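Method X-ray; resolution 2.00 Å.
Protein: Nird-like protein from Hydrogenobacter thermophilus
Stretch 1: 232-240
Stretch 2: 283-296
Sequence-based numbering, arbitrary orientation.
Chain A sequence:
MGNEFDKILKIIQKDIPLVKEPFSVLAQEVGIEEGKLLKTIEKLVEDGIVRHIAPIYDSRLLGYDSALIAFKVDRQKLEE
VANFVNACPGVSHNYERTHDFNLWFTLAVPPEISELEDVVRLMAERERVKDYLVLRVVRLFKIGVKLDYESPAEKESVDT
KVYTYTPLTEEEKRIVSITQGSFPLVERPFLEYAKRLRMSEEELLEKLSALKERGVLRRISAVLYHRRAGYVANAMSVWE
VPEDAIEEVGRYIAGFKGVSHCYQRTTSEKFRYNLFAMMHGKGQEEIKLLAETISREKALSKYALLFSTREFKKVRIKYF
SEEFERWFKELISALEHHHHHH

Stretch 1 (232-240) VANAMSVWE
Stretch 2 283-296: GQEEIKLLAETISR

Residues 233-239 are in extended, strand conformation, with phi from -152° to -85° and psi from 109° to 148°. Residues 284-296 form a helix, with phi/psi near -60/-45°, that continues later in the chain. Gly283 is its N-cap, at phi/psi 162/147°. The two axes run in broadly the same direction, at 41° (signed crossing angle -41°), with a closest approach of 8.2 Å. Ala233 CA lies 5.0 Å from Gly283 CA, Ala235 CA 7.7 Å from Ile287 CA, and Trp239 CA 9.1 Å from Ser295 CA. The backbones therefore diverge along the contact.

No hydrogen bond crosses between the stretches; packing is the link. At the close end, Ala233 CB sits 3.5 Å from Gly283 C and 3.6 Å from Gln284 N. The Ile287 CA-to-CB bond points toward the strand (chi1 m, chi2 t). Ile287 CD1 lies 4.2 Å from both Ala233 CB and Ala235 CB.

At the wide end, the large Trp239 side chain (chi1 -53°, chi2 79°) spans the gap. Ile294 CG2 (chi1 m, chi2 t) lies over one face of Trp239, 4.1 Å from the centroid of the Trp239 six-membered ring. Trp239 CH2 is 3.3 Å from Ala291 O at the ring edge and 4.1 Å from Ala291 CB. Within the strand, Trp239 NE1 donates to Ser237 OG at 2.8 Å (Ser237 chi1 p), tying the indole to its own stretch.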

# COMPACT_ATOMS: atom_id res chain seq x y z
N VAL A 232 11.17 13.84 -10.19
CA VAL A 232 12.06 13.35 -11.24
C VAL A 232 12.77 12.09 -10.76
O VAL A 232 12.38 10.98 -11.10
CB VAL A 232 13.11 14.40 -11.63
CG1 VAL A 232 13.94 13.91 -12.82
CG2 VAL A 232 12.44 15.72 -11.96
N ALA A 233 13.82 12.29 -9.97
CA ALA A 233 14.60 11.17 -9.44
C ALA A 233 13.98 10.62 -8.16
O ALA A 233 13.48 11.37 -7.32
CB ALA A 233 16.03 11.59 -9.19
N ASN A 234 14.02 9.30 -8.01
CA ASN A 234 13.51 8.64 -6.82
C ASN A 234 14.42 7.51 -6.39
O ASN A 234 15.07 6.87 -7.22
CB ASN A 234 12.10 8.11 -7.07
CG ASN A 234 11.09 9.21 -7.31
OD1 ASN A 234 10.44 9.68 -6.39
ND2 ASN A 234 10.95 9.62 -8.57
N ALA A 235 14.49 7.27 -5.08
CA ALA A 235 15.32 6.20 -4.56
C ALA A 235 14.76 5.65 -3.26
O ALA A 235 14.27 6.40 -2.41
CB ALA A 235 16.75 6.67 -4.36
N MSE A 236 14.84 4.34 -3.11
CA MSE A 236 14.65 3.70 -1.82
C MSE A 236 16.00 3.72 -1.13
O MSE A 236 16.92 3.01 -1.55
CB MSE A 236 14.15 2.27 -2.00
CG MSE A 236 14.36 1.37 -0.78
SE MSE A 236 13.72 -0.43 -1.10
CE MSE A 236 11.86 -0.01 -1.45
N SER A 237 16.14 4.55 -0.10
CA SER A 237 17.36 4.56 0.69
C SER A 237 17.22 3.51 1.79
O SER A 237 16.21 3.47 2.49
CB SER A 237 17.61 5.94 1.29
OG SER A 237 16.66 6.23 2.29
N VAL A 238 18.22 2.64 1.91
CA VAL A 238 18.20 1.62 2.94
C VAL A 238 19.35 1.84 3.93
O VAL A 238 20.47 2.16 3.53
CB VAL A 238 18.24 0.19 2.35
CG1 VAL A 238 16.99 -0.06 1.52
CG2 VAL A 238 19.48 -0.01 1.50
N TRP A 239 19.06 1.69 5.22
CA TRP A 239 20.02 2.03 6.25
C TRP A 239 20.16 0.93 7.29
O TRP A 239 19.18 0.28 7.66
CB TRP A 239 19.60 3.33 6.95
CG TRP A 239 19.34 4.46 5.99
CD1 TRP A 239 18.23 4.66 5.23
CD2 TRP A 239 20.23 5.55 5.69
NE1 TRP A 239 18.36 5.80 4.47
CE2 TRP A 239 19.59 6.36 4.74
CE3 TRP A 239 21.50 5.91 6.13
CZ2 TRP A 239 20.18 7.52 4.22
CZ3 TRP A 239 22.09 7.05 5.61
CH2 TRP A 239 21.43 7.84 4.67
N GLU A 240 21.39 0.72 7.76
CA GLU A 240 21.61 -0.15 8.91
C GLU A 240 21.72 0.72 10.16
O GLU A 240 22.68 1.48 10.31
CB GLU A 240 22.86 -0.99 8.74
CG GLU A 240 23.12 -1.94 9.90
CD GLU A 240 24.32 -2.84 9.66
OE1 GLU A 240 24.61 -3.15 8.48
OE2 GLU A 240 24.98 -3.22 10.65
N GLY A 283 16.96 15.15 -9.20
CA GLY A 283 18.24 14.64 -9.68
C GLY A 283 18.81 13.60 -8.72
O GLY A 283 18.60 13.70 -7.51
N GLN A 284 19.52 12.61 -9.25
CA GLN A 284 20.15 11.58 -8.44
C GLN A 284 21.14 12.16 -7.42
O GLN A 284 21.03 11.90 -6.23
CB GLN A 284 20.90 10.57 -9.32
CG GLN A 284 20.05 9.44 -9.89
CD GLN A 284 20.90 8.24 -10.27
OE1 GLN A 284 22.11 8.22 -10.04
NE2 GLN A 284 20.27 7.22 -10.85
N GLU A 285 22.09 12.95 -7.92
CA GLU A 285 23.14 13.55 -7.10
C GLU A 285 22.57 14.34 -5.93
O GLU A 285 23.14 14.35 -4.84
CB GLU A 285 24.01 14.47 -7.97
CG GLU A 285 25.18 15.10 -7.24
CD GLU A 285 26.25 14.10 -6.87
OE1 GLU A 285 26.42 13.11 -7.62
OE2 GLU A 285 26.93 14.30 -5.85
N GLU A 286 21.43 14.98 -6.16
CA GLU A 286 20.73 15.73 -5.12
C GLU A 286 20.32 14.82 -3.97
O GLU A 286 20.47 15.17 -2.80
CB GLU A 286 19.50 16.43 -5.72
CG GLU A 286 18.68 17.20 -4.70
CD GLU A 286 17.43 17.81 -5.31
OE1 GLU A 286 17.46 18.17 -6.50
OE2 GLU A 286 16.42 17.91 -4.59
N ILE A 287 19.79 13.64 -4.32
CA ILE A 287 19.43 12.63 -3.32
C ILE A 287 20.69 12.14 -2.60
O ILE A 287 20.68 11.98 -1.38
CB ILE A 287 18.69 11.44 -3.97
CG1 ILE A 287 17.26 11.85 -4.36
CG2 ILE A 287 18.65 10.25 -3.04
CD1 ILE A 287 16.51 10.78 -5.14
N LYS A 288 21.76 11.91 -3.36
CA LYS A 288 23.04 11.48 -2.80
C LYS A 288 23.53 12.44 -1.72
O LYS A 288 24.00 12.02 -0.67
CB LYS A 288 24.10 11.36 -3.90
CG LYS A 288 24.02 10.08 -4.73
CD LYS A 288 25.20 9.98 -5.69
CE LYS A 288 25.14 8.70 -6.51
NZ LYS A 288 26.25 8.62 -7.51
N LEU A 289 23.41 13.74 -2.00
CA LEU A 289 23.77 14.78 -1.04
C LEU A 289 22.97 14.63 0.26
O LEU A 289 23.54 14.61 1.35
CB LEU A 289 23.53 16.17 -1.64
CG LEU A 289 24.72 16.88 -2.28
CD1 LEU A 289 25.51 15.95 -3.18
CD2 LEU A 289 24.27 18.11 -3.05
N LEU A 290 21.65 14.52 0.12
CA LEU A 290 20.75 14.35 1.26
C LEU A 290 21.10 13.12 2.09
O LEU A 290 21.09 13.17 3.32
CB LEU A 290 19.30 14.27 0.77
CG LEU A 290 18.23 13.85 1.77
CD1 LEU A 290 18.20 14.79 2.97
CD2 LEU A 290 16.86 13.79 1.11
N ALA A 291 21.42 12.02 1.41
CA ALA A 291 21.80 10.79 2.08
C ALA A 291 23.13 10.95 2.81
O ALA A 291 23.28 10.50 3.95
CB ALA A 291 21.88 9.65 1.07
N GLU A 292 24.10 11.57 2.14
CA GLU A 292 25.42 11.83 2.73
C GLU A 292 25.33 12.68 3.99
O GLU A 292 26.06 12.45 4.96
CB GLU A 292 26.34 12.50 1.70
CG GLU A 292 26.84 11.59 0.58
CD GLU A 292 27.58 12.35 -0.51
OE1 GLU A 292 27.46 13.60 -0.56
OE2 GLU A 292 28.28 11.71 -1.31
N THR A 293 24.44 13.67 3.98
CA THR A 293 24.21 14.53 5.14
C THR A 293 23.71 13.70 6.33
O THR A 293 24.26 13.78 7.43
CB THR A 293 23.17 15.62 4.83
OG1 THR A 293 23.57 16.35 3.66
CG2 THR A 293 23.04 16.58 6.00
N ILE A 294 22.66 12.92 6.08
CA ILE A 294 22.10 12.02 7.08
C ILE A 294 23.15 11.05 7.61
O ILE A 294 23.27 10.85 8.82
CB ILE A 294 20.92 11.22 6.49
CG1 ILE A 294 19.72 12.14 6.25
CG2 ILE A 294 20.52 10.07 7.41
CD1 ILE A 294 18.59 11.49 5.49
N SER A 295 23.92 10.46 6.70
CA SER A 295 25.01 9.57 7.05
C SER A 295 26.02 10.26 7.97
O SER A 295 26.54 9.66 8.91
CB SER A 295 25.72 9.08 5.78
OG SER A 295 26.82 8.25 6.09
N ARG A 296 26.27 11.54 7.70
CA ARG A 296 27.22 12.33 8.46
C ARG A 296 26.70 12.69 9.85
O ARG A 296 27.34 12.37 10.86
CB ARG A 296 27.56 13.62 7.69
CG ARG A 296 28.46 14.58 8.45
CD ARG A 296 28.67 15.88 7.68
NE ARG A 296 29.12 15.64 6.31
CZ ARG A 296 28.37 15.84 5.23
NH1 ARG A 296 27.12 16.28 5.36
NH2 ARG A 296 28.85 15.60 4.02